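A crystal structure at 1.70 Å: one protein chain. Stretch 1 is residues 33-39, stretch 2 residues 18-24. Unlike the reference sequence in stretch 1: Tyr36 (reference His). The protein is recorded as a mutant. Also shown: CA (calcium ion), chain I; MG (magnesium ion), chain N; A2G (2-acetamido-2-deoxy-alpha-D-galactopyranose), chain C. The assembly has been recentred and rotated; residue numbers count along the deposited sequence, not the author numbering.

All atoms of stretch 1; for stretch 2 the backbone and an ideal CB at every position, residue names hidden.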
# COMPACT_ATOMS: atom_id res chain seq x y z
N ILE A 33 20.56 -4.09 3.28
CA ILE A 33 19.44 -4.50 2.43
C ILE A 33 19.78 -5.81 1.71
O ILE A 33 20.87 -5.96 1.15
CB ILE A 33 19.06 -3.36 1.45
CG1 ILE A 33 18.50 -2.17 2.22
CG2 ILE A 33 18.01 -3.84 0.45
CD1 ILE A 33 18.33 -0.87 1.40
N ALA A 34 18.85 -6.76 1.75
CA ALA A 34 19.01 -8.05 1.10
C ALA A 34 17.61 -8.62 0.83
O ALA A 34 16.62 -8.00 1.20
CB ALA A 34 19.82 -9.01 1.99
N THR A 35 17.52 -9.76 0.18
CA THR A 35 16.19 -10.35 0.01
C THR A 35 15.74 -11.04 1.30
O THR A 35 16.57 -11.46 2.11
CB THR A 35 16.12 -11.30 -1.19
OG1 THR A 35 16.97 -12.43 -0.95
CG2 THR A 35 16.56 -10.57 -2.47
N TYR A 36 14.43 -11.13 1.49
CA TYR A 36 13.89 -11.90 2.60
C TYR A 36 12.45 -12.24 2.31
O TYR A 36 11.83 -11.61 1.46
CB TYR A 36 13.96 -11.07 3.87
CG TYR A 36 14.01 -11.87 5.15
CD1 TYR A 36 15.20 -12.48 5.56
CD2 TYR A 36 12.89 -11.99 5.97
CE1 TYR A 36 15.27 -13.19 6.73
CE2 TYR A 36 12.95 -12.71 7.16
CZ TYR A 36 14.15 -13.30 7.53
OH TYR A 36 14.23 -14.02 8.71
N ASP A 37 11.92 -13.23 3.03
CA ASP A 37 10.48 -13.44 2.99
C ASP A 37 9.75 -12.14 3.33
O ASP A 37 10.18 -11.37 4.18
CB ASP A 37 10.06 -14.52 3.99
CG ASP A 37 10.44 -15.92 3.55
OD1 ASP A 37 11.01 -16.10 2.44
OD2 ASP A 37 10.16 -16.85 4.33
N CYS A 38 8.64 -11.90 2.64
CA CYS A 38 7.80 -10.75 2.95
C CYS A 38 7.14 -11.01 4.28
O CYS A 38 6.51 -12.06 4.48
CB CYS A 38 6.77 -10.54 1.84
SG CYS A 38 7.55 -10.30 0.23
N ASP A 39 7.31 -10.09 5.23
CA ASP A 39 6.80 -10.35 6.58
C ASP A 39 5.81 -9.33 7.11
O ASP A 39 5.40 -9.37 8.28
CB ASP A 39 7.95 -10.62 7.57
CG ASP A 39 8.89 -9.44 7.76
OD1 ASP A 39 8.56 -8.30 7.32
OD2 ASP A 39 9.96 -9.66 8.37
N UNK A 18 12.76 -14.00 -7.91
CA UNK A 18 12.41 -14.90 -6.81
C UNK A 18 11.08 -14.54 -6.16
O UNK A 18 10.52 -15.33 -5.37
CB UNK A 18 13.52 -14.89 -5.75
N UNK A 19 10.60 -13.33 -6.45
CA UNK A 19 9.41 -12.74 -5.82
C UNK A 19 9.61 -12.48 -4.32
O UNK A 19 8.66 -12.15 -3.61
CB UNK A 19 8.20 -13.66 -6.02
N UNK A 20 10.85 -12.59 -3.85
CA UNK A 20 11.18 -12.20 -2.47
C UNK A 20 11.09 -10.68 -2.26
O UNK A 20 11.20 -9.90 -3.20
CB UNK A 20 12.59 -12.69 -2.11
N UNK A 21 10.85 -10.28 -1.02
CA UNK A 21 10.85 -8.86 -0.68
C UNK A 21 12.27 -8.31 -0.54
O UNK A 21 13.17 -9.00 -0.08
CB UNK A 21 10.07 -8.63 0.62
N UNK A 22 12.44 -7.06 -0.95
CA UNK A 22 13.65 -6.31 -0.69
C UNK A 22 13.53 -5.86 0.77
O UNK A 22 12.60 -5.15 1.14
CB UNK A 22 13.82 -5.14 -1.66
N UNK A 23 14.47 -6.32 1.59
CA UNK A 23 14.30 -6.27 3.04
C UNK A 23 15.45 -5.53 3.71
O UNK A 23 16.61 -5.75 3.37
CB UNK A 23 14.19 -7.69 3.61
N UNK A 24 15.10 -4.68 4.66
CA UNK A 24 16.09 -4.05 5.55
C UNK A 24 16.19 -4.91 6.81
O UNK A 24 15.16 -5.30 7.41
CB UNK A 24 15.71 -2.61 5.89
CA CA I . 13.06 -6.45 7.93
MG MG N . 23.01 -5.03 1.07
O5 A2G C . 15.69 -9.85 10.39
C1 A2G C . 14.60 -9.89 11.31
O1 A2G C . 14.17 -11.24 11.53
C2 A2G C . 13.42 -9.07 10.77
N2 A2G C . 12.27 -9.33 11.63
C3 A2G C . 13.06 -9.53 9.35
O3 A2G C . 12.11 -8.59 8.82
C4 A2G C . 14.30 -9.62 8.44
O4 A2G C . 14.80 -8.31 8.19
C5 A2G C . 15.44 -10.42 9.10
C6 A2G C . 16.71 -10.34 8.26
O6 A2G C . 17.66 -11.32 8.70
C7 A2G C . 12.02 -8.60 12.73
O7 A2G C . 12.75 -7.69 13.08
C8 A2G C . 10.81 -8.98 13.52

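Position 18 directs its CA-to-CB bond toward stretch 1, yet nothing there lies within 5.5 Å of the ideal CB, so many small or polar residues would do. It is Ser18, whose OG accepts a hydrogen bond from the backbone N of position 20, 3.1 Å from Ser18 OG, closing a short contact within the segment before the strand.

Position 19 points away, and its phi/psi of 66/11° is left-handed. Glycine, asparagine or another residue tolerating that conformation would suit; the deposited Lys19 has room for its long chain, which stays at least 7.1 Å from stretch 1.

Position 20 faces stretch 1, with its ideal CB 3.8 Å from Tyr36 O and 3.9 Å from Thr35 CB. Tyr36 O, Thr35 OG1 and, farther out, the carboxylate of Asp37 make the surroundings polar, and the acid invites a donor: glutamine, lysine or arginine would all be reasonable. In Gln20, the m,m rotamer folds the amide back so that NE2 donates to Asp37 OD1 at 3.0 Å. A water bridges the same NE2 to Thr35 OG1, 2.9 Å from each.

Position 21 is the most sharply defined. Its ideal CB sits 3.0 Å from Cys38 SG, too tight for an ordinary contact but natural for a disulfide, so cysteine is strongly indicated. Cys21 SG bonds Cys38 SG at 2.1 Å with chi3 of 103°, tying the loop after one strand to the start of the other. Its backbone pairs with Tyr36 through N to Tyr36 O (3.0 Å) and O to Tyr36 N (2.9 Å).

Position 22 lies on the same sheet face as Ile33 and Thr35, its ideal CB 4.9 Å from Ile33 CG2. The apolar neighbour and extended backbone favour valine, isoleucine or leucine. Val22 is branched at CB, as suits a strand, and its CG1 packs 3.4 Å from Ile33 CG2.

Position 23 shares the other face with Ala34 and Tyr36. The ideal CB is only 3.4 Å from Tyr36 CB, leaving little width at the base, while calcium and sugar hydroxyls lie beyond. A short oxygen-bearing side chain fits: aspartate best, since its charge suits calcium, or perhaps asparagine. Asp23 OD1 binds the calcium at 2.3 Å, and OD2 lies 2.6 Å from A2G O4, while the Tyr36 ring has A2G C5 over one face. Asp23 N and O hydrogen-bond Ala34 O (2.8 Å) and Ala34 N (2.9 Å).

Position 24 returns to the face of Ile33, whose CG1 is 4.6 Å from the ideal CB, so an aliphatic residue is expected. Ile24 CG1 meets Ile33 CG1 at 3.8 Å. Its carbonyl O binds calcium at 2.5 Å, a role independent of side chain.

Stretch 2, residues 18-24: SKQCVDI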
# COMPACT_ATOMS: atom_id res chain seq x y z
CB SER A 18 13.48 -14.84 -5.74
OG SER A 18 13.53 -13.53 -5.19
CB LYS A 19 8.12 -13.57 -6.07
CG LYS A 19 7.95 -14.16 -7.46
CD LYS A 19 7.86 -13.10 -8.56
CE LYS A 19 7.60 -13.72 -9.94
NZ LYS A 19 8.68 -14.62 -10.47
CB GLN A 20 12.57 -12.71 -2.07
CG GLN A 20 12.67 -14.24 -1.98
CD GLN A 20 12.01 -14.78 -0.74
OE1 GLN A 20 10.80 -15.05 -0.72
NE2 GLN A 20 12.80 -14.95 0.33
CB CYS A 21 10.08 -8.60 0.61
SG CYS A 21 8.31 -8.39 0.35
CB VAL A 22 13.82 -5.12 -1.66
CG1 VAL A 22 15.04 -4.24 -1.25
CG2 VAL A 22 13.98 -5.63 -3.09
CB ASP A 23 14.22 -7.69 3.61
CG ASP A 23 14.28 -7.73 5.12
OD1 ASP A 23 13.31 -7.31 5.78
OD2 ASP A 23 15.31 -8.20 5.66
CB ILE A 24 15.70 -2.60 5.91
CG1 ILE A 24 15.56 -1.76 4.64
CG2 ILE A 24 16.76 -1.96 6.83
CD1 ILE A 24 14.71 -0.49 4.82
O HOH W 1 15.66 -14.52 0.50
O HOH W 2 10.57 -6.46 7.46
O HOH W 3 23.60 -7.23 1.43
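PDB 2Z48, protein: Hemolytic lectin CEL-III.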